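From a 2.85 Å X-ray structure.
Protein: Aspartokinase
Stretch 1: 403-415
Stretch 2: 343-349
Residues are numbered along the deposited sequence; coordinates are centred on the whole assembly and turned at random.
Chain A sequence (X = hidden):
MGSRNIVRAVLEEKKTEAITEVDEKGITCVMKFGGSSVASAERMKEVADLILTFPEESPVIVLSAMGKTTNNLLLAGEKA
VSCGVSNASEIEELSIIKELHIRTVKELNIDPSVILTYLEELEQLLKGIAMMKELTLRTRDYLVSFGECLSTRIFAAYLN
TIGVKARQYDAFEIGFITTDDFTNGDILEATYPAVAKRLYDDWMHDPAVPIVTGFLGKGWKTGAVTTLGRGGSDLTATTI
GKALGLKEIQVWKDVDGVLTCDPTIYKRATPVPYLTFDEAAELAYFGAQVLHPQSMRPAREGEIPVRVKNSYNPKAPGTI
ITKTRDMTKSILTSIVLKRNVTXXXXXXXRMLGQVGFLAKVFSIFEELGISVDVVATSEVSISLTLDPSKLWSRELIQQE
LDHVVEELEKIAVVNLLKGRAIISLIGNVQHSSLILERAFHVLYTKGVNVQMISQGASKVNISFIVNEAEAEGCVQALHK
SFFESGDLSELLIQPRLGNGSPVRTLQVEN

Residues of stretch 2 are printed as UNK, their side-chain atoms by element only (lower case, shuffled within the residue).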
ATOM      1  N   HIS A 403     -14.702  -6.361 -14.681  1.00 64.70           N
ATOM      2  CA  HIS A 403     -13.620  -5.989 -15.579  1.00 64.55           C
ATOM      3  C   HIS A 403     -12.297  -5.765 -14.831  1.00 64.07           C
ATOM      4  O   HIS A 403     -11.236  -6.162 -15.321  1.00 64.18           O
ATOM      5  CB  HIS A 403     -14.001  -4.750 -16.391  1.00 64.82           C
ATOM      6  CG  HIS A 403     -13.290  -4.648 -17.705  1.00 66.07           C
ATOM      7  ND1 HIS A 403     -13.965  -4.535 -18.905  1.00 67.37           N
ATOM      8  CD2 HIS A 403     -11.966  -4.655 -18.011  1.00 67.04           C
ATOM      9  CE1 HIS A 403     -13.087  -4.466 -19.893  1.00 67.84           C
ATOM     10  NE2 HIS A 403     -11.867  -4.540 -19.377  1.00 67.63           N
ATOM     11  N   VAL A 404     -12.355  -5.138 -13.654  1.00 63.36           N
ATOM     12  CA  VAL A 404     -11.152  -4.941 -12.836  1.00 62.87           C
ATOM     13  C   VAL A 404     -10.565  -6.295 -12.455  1.00 62.58           C
ATOM     14  O   VAL A 404      -9.370  -6.538 -12.630  1.00 62.32           O
ATOM     15  CB  VAL A 404     -11.425  -4.157 -11.533  1.00 62.81           C
ATOM     16  CG1 VAL A 404     -10.118  -3.682 -10.932  1.00 63.16           C
ATOM     17  CG2 VAL A 404     -12.316  -2.975 -11.780  1.00 62.89           C
ATOM     18  N   VAL A 405     -11.430  -7.165 -11.935  1.00 62.33           N
ATOM     19  CA  VAL A 405     -11.054  -8.508 -11.504  1.00 62.14           C
ATOM     20  C   VAL A 405     -10.423  -9.306 -12.653  1.00 62.21           C
ATOM     21  O   VAL A 405      -9.345  -9.885 -12.488  1.00 62.33           O
ATOM     22  CB  VAL A 405     -12.263  -9.266 -10.866  1.00 62.04           C
ATOM     23  CG1 VAL A 405     -11.892 -10.691 -10.478  1.00 61.90           C
ATOM     24  CG2 VAL A 405     -12.784  -8.518  -9.641  1.00 61.73           C
ATOM     25  N   GLU A 406     -11.077  -9.312 -13.814  1.00 62.14           N
ATOM     26  CA  GLU A 406     -10.567 -10.034 -14.983  1.00 62.18           C
ATOM     27  C   GLU A 406      -9.187  -9.562 -15.401  1.00 61.88           C
ATOM     28  O   GLU A 406      -8.312 -10.373 -15.729  1.00 61.88           O
ATOM     29  CB  GLU A 406     -11.509  -9.878 -16.164  1.00 62.37           C
ATOM     30  CG  GLU A 406     -12.613 -10.894 -16.216  1.00 63.63           C
ATOM     31  CD  GLU A 406     -13.408 -10.765 -17.490  1.00 65.65           C
ATOM     32  OE1 GLU A 406     -14.552 -10.259 -17.419  1.00 66.68           O
ATOM     33  OE2 GLU A 406     -12.877 -11.140 -18.564  1.00 66.02           O
ATOM     34  N   GLU A 407      -9.001  -8.246 -15.396  1.00 61.60           N
ATOM     35  CA  GLU A 407      -7.717  -7.666 -15.761  1.00 61.40           C
ATOM     36  C   GLU A 407      -6.628  -8.053 -14.765  1.00 61.18           C
ATOM     37  O   GLU A 407      -5.530  -8.444 -15.165  1.00 61.10           O
ATOM     38  CB  GLU A 407      -7.824  -6.147 -15.934  1.00 61.35           C
ATOM     39  CG  GLU A 407      -8.450  -5.722 -17.269  1.00 61.48           C
ATOM     40  CD  GLU A 407      -7.826  -6.427 -18.476  1.00 61.78           C
ATOM     41  OE1 GLU A 407      -6.581  -6.426 -18.600  1.00 61.76           O
ATOM     42  OE2 GLU A 407      -8.583  -6.985 -19.300  1.00 61.95           O
ATOM     43  N   LEU A 408      -6.955  -7.969 -13.476  1.00 60.98           N
ATOM     44  CA  LEU A 408      -6.040  -8.357 -12.408  1.00 60.68           C
ATOM     45  C   LEU A 408      -5.801  -9.871 -12.391  1.00 60.70           C
ATOM     46  O   LEU A 408      -4.711 -10.334 -12.023  1.00 60.92           O
ATOM     47  CB  LEU A 408      -6.567  -7.887 -11.044  1.00 60.50           C
ATOM     48  CG  LEU A 408      -6.570  -6.388 -10.717  1.00 60.14           C
ATOM     49  CD1 LEU A 408      -7.398  -6.132  -9.474  1.00 59.63           C
ATOM     50  CD2 LEU A 408      -5.164  -5.831 -10.542  1.00 59.74           C
ATOM     51  N   GLU A 409      -6.814 -10.630 -12.811  1.00 60.32           N
ATOM     52  CA  GLU A 409      -6.769 -12.093 -12.779  1.00 59.92           C
ATOM     53  C   GLU A 409      -5.775 -12.675 -13.792  1.00 59.66           C
ATOM     54  O   GLU A 409      -5.468 -13.867 -13.757  1.00 59.56           O
ATOM     55  CB  GLU A 409      -8.172 -12.660 -12.989  1.00 59.83           C
ATOM     56  CG  GLU A 409      -8.544 -13.781 -12.035  1.00 60.17           C
ATOM     57  CD  GLU A 409     -10.001 -13.718 -11.591  1.00 60.88           C
ATOM     58  OE1 GLU A 409     -10.257 -13.886 -10.377  1.00 61.14           O
ATOM     59  OE2 GLU A 409     -10.889 -13.492 -12.447  1.00 61.01           O
ATOM     60  N   LYS A 410      -5.274 -11.816 -14.681  1.00 59.53           N
ATOM     61  CA  LYS A 410      -4.250 -12.189 -15.660  1.00 59.32           C
ATOM     62  C   LYS A 410      -2.870 -12.281 -15.018  1.00 59.44           C
ATOM     63  O   LYS A 410      -2.011 -13.018 -15.502  1.00 59.58           O
ATOM     64  CB  LYS A 410      -4.198 -11.180 -16.811  1.00 59.13           C
ATOM     65  CG  LYS A 410      -5.469 -11.073 -17.634  1.00 58.96           C
ATOM     66  CD  LYS A 410      -5.280 -10.096 -18.787  1.00 58.60           C
ATOM     67  CE  LYS A 410      -6.546  -9.961 -19.631  1.00 58.17           C
ATOM     68  NZ  LYS A 410      -6.308  -9.154 -20.863  1.00 57.88           N
ATOM     69  N   ILE A 411      -2.654 -11.532 -13.936  1.00 59.53           N
ATOM     70  CA  ILE A 411      -1.348 -11.519 -13.261  1.00 59.50           C
ATOM     71  C   ILE A 411      -1.357 -12.071 -11.835  1.00 59.55           C
ATOM     72  O   ILE A 411      -0.288 -12.320 -11.270  1.00 59.62           O
ATOM     73  CB  ILE A 411      -0.685 -10.113 -13.264  1.00 59.45           C
ATOM     74  CG1 ILE A 411      -1.626  -9.065 -12.662  1.00 59.33           C
ATOM     75  CG2 ILE A 411      -0.228  -9.731 -14.672  1.00 59.34           C
ATOM     76  CD1 ILE A 411      -0.930  -7.770 -12.272  1.00 59.88           C
ATOM     77  N   ALA A 412      -2.549 -12.262 -11.262  1.00 59.55           N
ATOM     78  CA  ALA A 412      -2.675 -12.719  -9.867  1.00 59.63           C
ATOM     79  C   ALA A 412      -3.966 -13.489  -9.549  1.00 59.70           C
ATOM     80  O   ALA A 412      -4.847 -13.631 -10.405  1.00 59.76           O
ATOM     81  CB  ALA A 412      -2.523 -11.541  -8.914  1.00 59.57           C
ATOM     82  N   VAL A 413      -4.048 -13.997  -8.316  1.00 59.73           N
ATOM     83  CA  VAL A 413      -5.292 -14.541  -7.767  1.00 59.79           C
ATOM     84  C   VAL A 413      -5.994 -13.412  -7.019  1.00 60.11           C
ATOM     85  O   VAL A 413      -5.451 -12.854  -6.054  1.00 60.40           O
ATOM     86  CB  VAL A 413      -5.067 -15.745  -6.818  1.00 59.65           C
ATOM     87  CG1 VAL A 413      -6.404 -16.279  -6.317  1.00 59.30           C
ATOM     88  CG2 VAL A 413      -4.288 -16.856  -7.512  1.00 59.56           C
ATOM     89  N   VAL A 414      -7.205 -13.090  -7.472  1.00 60.25           N
ATOM     90  CA  VAL A 414      -7.923 -11.892  -7.042  1.00 60.36           C
ATOM     91  C   VAL A 414      -9.184 -12.234  -6.253  1.00 60.36           C
ATOM     92  O   VAL A 414      -9.883 -13.196  -6.574  1.00 60.30           O
ATOM     93  CB  VAL A 414      -8.300 -11.016  -8.263  1.00 60.49           C
ATOM     94  CG1 VAL A 414      -8.708  -9.612  -7.826  1.00 60.81           C
ATOM     95  CG2 VAL A 414      -7.137 -10.943  -9.247  1.00 60.33           C
ATOM     96  N   ASN A 415      -9.458 -11.442  -5.216  1.00 60.47           N
ATOM     97  CA  ASN A 415     -10.679 -11.574  -4.420  1.00 60.78           C
ATOM     98  C   ASN A 415     -11.350 -10.235  -4.160  1.00 60.79           C
ATOM     99  O   ASN A 415     -10.719  -9.311  -3.639  1.00 61.02           O
ATOM    100  CB  ASN A 415     -10.391 -12.262  -3.086  1.00 60.93           C
ATOM    101  CG  ASN A 415     -10.620 -13.758  -3.137  1.00 61.82           C
ATOM    102  OD1 ASN A 415     -10.010 -14.470  -3.937  1.00 62.91           O
ATOM    103  ND2 ASN A 415     -11.497 -14.245  -2.269  1.00 62.95           N
ATOM    104  N   UNK A 343     -13.390  -3.851  -1.062  1.00 56.83           N
ATOM    105  CA  UNK A 343     -11.997  -4.239  -0.857  1.00 56.95           C
ATOM    106  C   UNK A 343     -11.566  -5.287  -1.867  1.00 57.24           C
ATOM    107  O   UNK A 343     -12.328  -6.205  -2.181  1.00 57.33           O
ATOM    108  c   UNK A 343     -11.178  -7.075   2.928  1.00 54.45           C
ATOM    109  s   UNK A 343     -10.051  -5.738   2.541  1.00 56.00           S
ATOM    110  c   UNK A 343     -10.424  -5.407   0.810  1.00 56.12           C
ATOM    111  c   UNK A 343     -11.785  -4.760   0.570  1.00 56.91           C
ATOM    112  N   UNK A 344     -10.340  -5.140  -2.371  1.00 57.59           N
ATOM    113  CA  UNK A 344      -9.750  -6.111  -3.293  1.00 57.87           C
ATOM    114  C   UNK A 344      -8.475  -6.708  -2.737  1.00 58.17           C
ATOM    115  O   UNK A 344      -7.672  -6.005  -2.127  1.00 58.38           O
ATOM    116  c   UNK A 344     -10.312  -5.771  -7.000  1.00 56.88           C
ATOM    117  c   UNK A 344     -11.147  -3.916  -5.576  1.00 57.25           C
ATOM    118  c   UNK A 344     -10.673  -5.349  -5.592  1.00 57.38           C
ATOM    119  c   UNK A 344      -9.466  -5.490  -4.663  1.00 57.75           C
ATOM    120  N   UNK A 345      -8.302  -8.009  -2.957  1.00 58.45           N
ATOM    121  CA  UNK A 345      -7.092  -8.724  -2.563  1.00 58.62           C
ATOM    122  C   UNK A 345      -6.404  -9.313  -3.793  1.00 58.49           C
ATOM    123  O   UNK A 345      -7.031 -10.002  -4.599  1.00 58.67           O
ATOM    124  c   UNK A 345      -6.216 -10.584  -1.075  1.00 59.75           C
ATOM    125  o   UNK A 345      -6.260 -11.832  -1.093  1.00 60.39           O
ATOM    126  c   UNK A 345      -7.437  -9.823  -1.558  1.00 58.83           C
ATOM    127  o   UNK A 345      -5.222  -9.945  -0.665  1.00 60.54           O
ATOM    128  N   UNK A 346      -5.113  -9.032  -3.930  1.00 58.21           N
ATOM    129  CA  UNK A 346      -4.353  -9.420  -5.116  1.00 58.06           C
ATOM    130  C   UNK A 346      -3.118 -10.215  -4.686  1.00 58.35           C
ATOM    131  O   UNK A 346      -2.123  -9.634  -4.243  1.00 58.58           O
ATOM    132  c   UNK A 346      -4.954  -5.940  -6.653  1.00 56.59           C
ATOM    133  c   UNK A 346      -5.192  -7.406  -6.417  1.00 57.28           C
ATOM    134  c   UNK A 346      -3.949  -8.161  -5.943  1.00 57.86           C
ATOM    135  c   UNK A 346      -3.074  -8.524  -7.137  1.00 57.64           C
ATOM    136  N   UNK A 347      -3.183 -11.542  -4.816  1.00 58.52           N
ATOM    137  CA  UNK A 347      -2.103 -12.418  -4.338  1.00 58.74           C
ATOM    138  C   UNK A 347      -1.319 -13.097  -5.449  1.00 58.92           C
ATOM    139  O   UNK A 347      -1.903 -13.695  -6.349  1.00 59.06           O
ATOM    140  c   UNK A 347      -2.647 -13.463  -3.373  1.00 58.70           C
ATOM    141  N   UNK A 348       0.006 -13.008  -5.369  1.00 59.19           N
ATOM    142  CA  UNK A 348       0.897 -13.719  -6.288  1.00 59.61           C
ATOM    143  C   UNK A 348       2.236 -14.032  -5.625  1.00 59.89           C
ATOM    144  O   UNK A 348       2.806 -13.182  -4.949  1.00 60.24           O
ATOM    145  o   UNK A 348       2.046 -13.553  -8.436  1.00 59.18           O
ATOM    146  c   UNK A 348       1.121 -12.908  -7.572  1.00 59.55           C
ATOM    147  N   UNK A 349       2.740 -15.248  -5.831  1.00 60.16           N
ATOM    148  CA  UNK A 349       4.048 -15.650  -5.293  1.00 60.43           C
ATOM    149  C   UNK A 349       5.204 -14.939  -6.017  1.00 60.75           C
ATOM    150  O   UNK A 349       6.319 -14.855  -5.495  1.00 60.49           O
ATOM    151  c   UNK A 349       4.261 -17.191  -5.368  1.00 60.42           C
ATOM    152  c   UNK A 349       3.160 -17.943  -4.610  1.00 60.04           C
ATOM    153  o   UNK A 349       4.284 -17.619  -6.737  1.00 60.42           O
TER
HETATM  154  O   HOH W   1       2.542 -12.917 -11.775  1.00 60.03           O

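Position 343 carries four side-chain atoms in an unbranched run, two carbons, a sulfur and a last carbon. Its CA-to-CB bond points sideways, and the side chain makes no close contact with stretch 1. A thioether in a straight chain is methionine: Met343, buried, but contributing little here.

Position 344 has four carbons, forked at the second. Its CA-to-CB bond also starts out sideways, yet its end comes nearer to stretch 1, where it meets Leu408, Val414 and Val404. A fork one carbon beyond CB is leucine. Leu344 CD2 lies 3.8 Å from Leu408 CD1, 4.2 Å from Val414 CG1 and 4.5 Å from Val404 CG1, so one methyl serves both helix and strand. Its backbone joins in too, with a CA-H...O contact of 3.4 Å from Leu344 CA to Asn415 O.

At position 345 two carbons end in a pair of oxygens, and the side chain lies on the same face of the sheet as Asn415, with CB of 345 4.1 Å from Asn415 CB. Two oxygens on the second carbon make a carboxylate, and so short a stem makes it aspartate: Asp345. Both carboxylate oxygens are hydrogen-bonded elsewhere in the structure, while the backbone pairs with Asn415: Asp345 N to Asn415 O 2.8 Å, Asn415 N to Asp345 O 2.9 Å.

Position 346 offers four carbons forked at the first, one arm two carbons long. On the face shared with Val414, they meet Leu408 and Ala412. The fork is the signature of isoleucine. Ile346 reaches Leu408 with its long arm, Ile346 CD1 to Leu408 CD1 3.7 Å, and Ala412 with its short one, Ile346 CG2 to Ala412 CB 3.5 Å.

Position 347 has a single carbon, on the face of Val413, hence Ala347. Its backbone makes the second hydrogen-bonded pair, Ala347 N to Val413 O and Val413 N to Ala347 O, both 2.9 Å.

Position 348 shows one carbon and one oxygen, the carbon near Ala412: serine. Ser348 CB sits 4.1 Å from Ala412 CB. A water donates to Ile411 O, its O 2.9 Å away, and makes a weak hydrogen bond with Ser348 OG, 3.4 Å from the same water O.

Position 349 branches at its first carbon into an oxygen and a carbon, out of reach of stretch 1, giving Thr349.

The rule is alternation. Four backbone hydrogen bonds fix an antiparallel register, and that register sorts the side chains. Ile346 and Val414 share the face turned to the helix, where Leu344 and Leu408 join them in an apolar layer; Asp345 and Ala347 share the other with Asn415 and Val413. Backbone sets the alignment, and branched aliphatic side chains fill the space between strand and helix.

Stretch 2 343-349: MLDIAST
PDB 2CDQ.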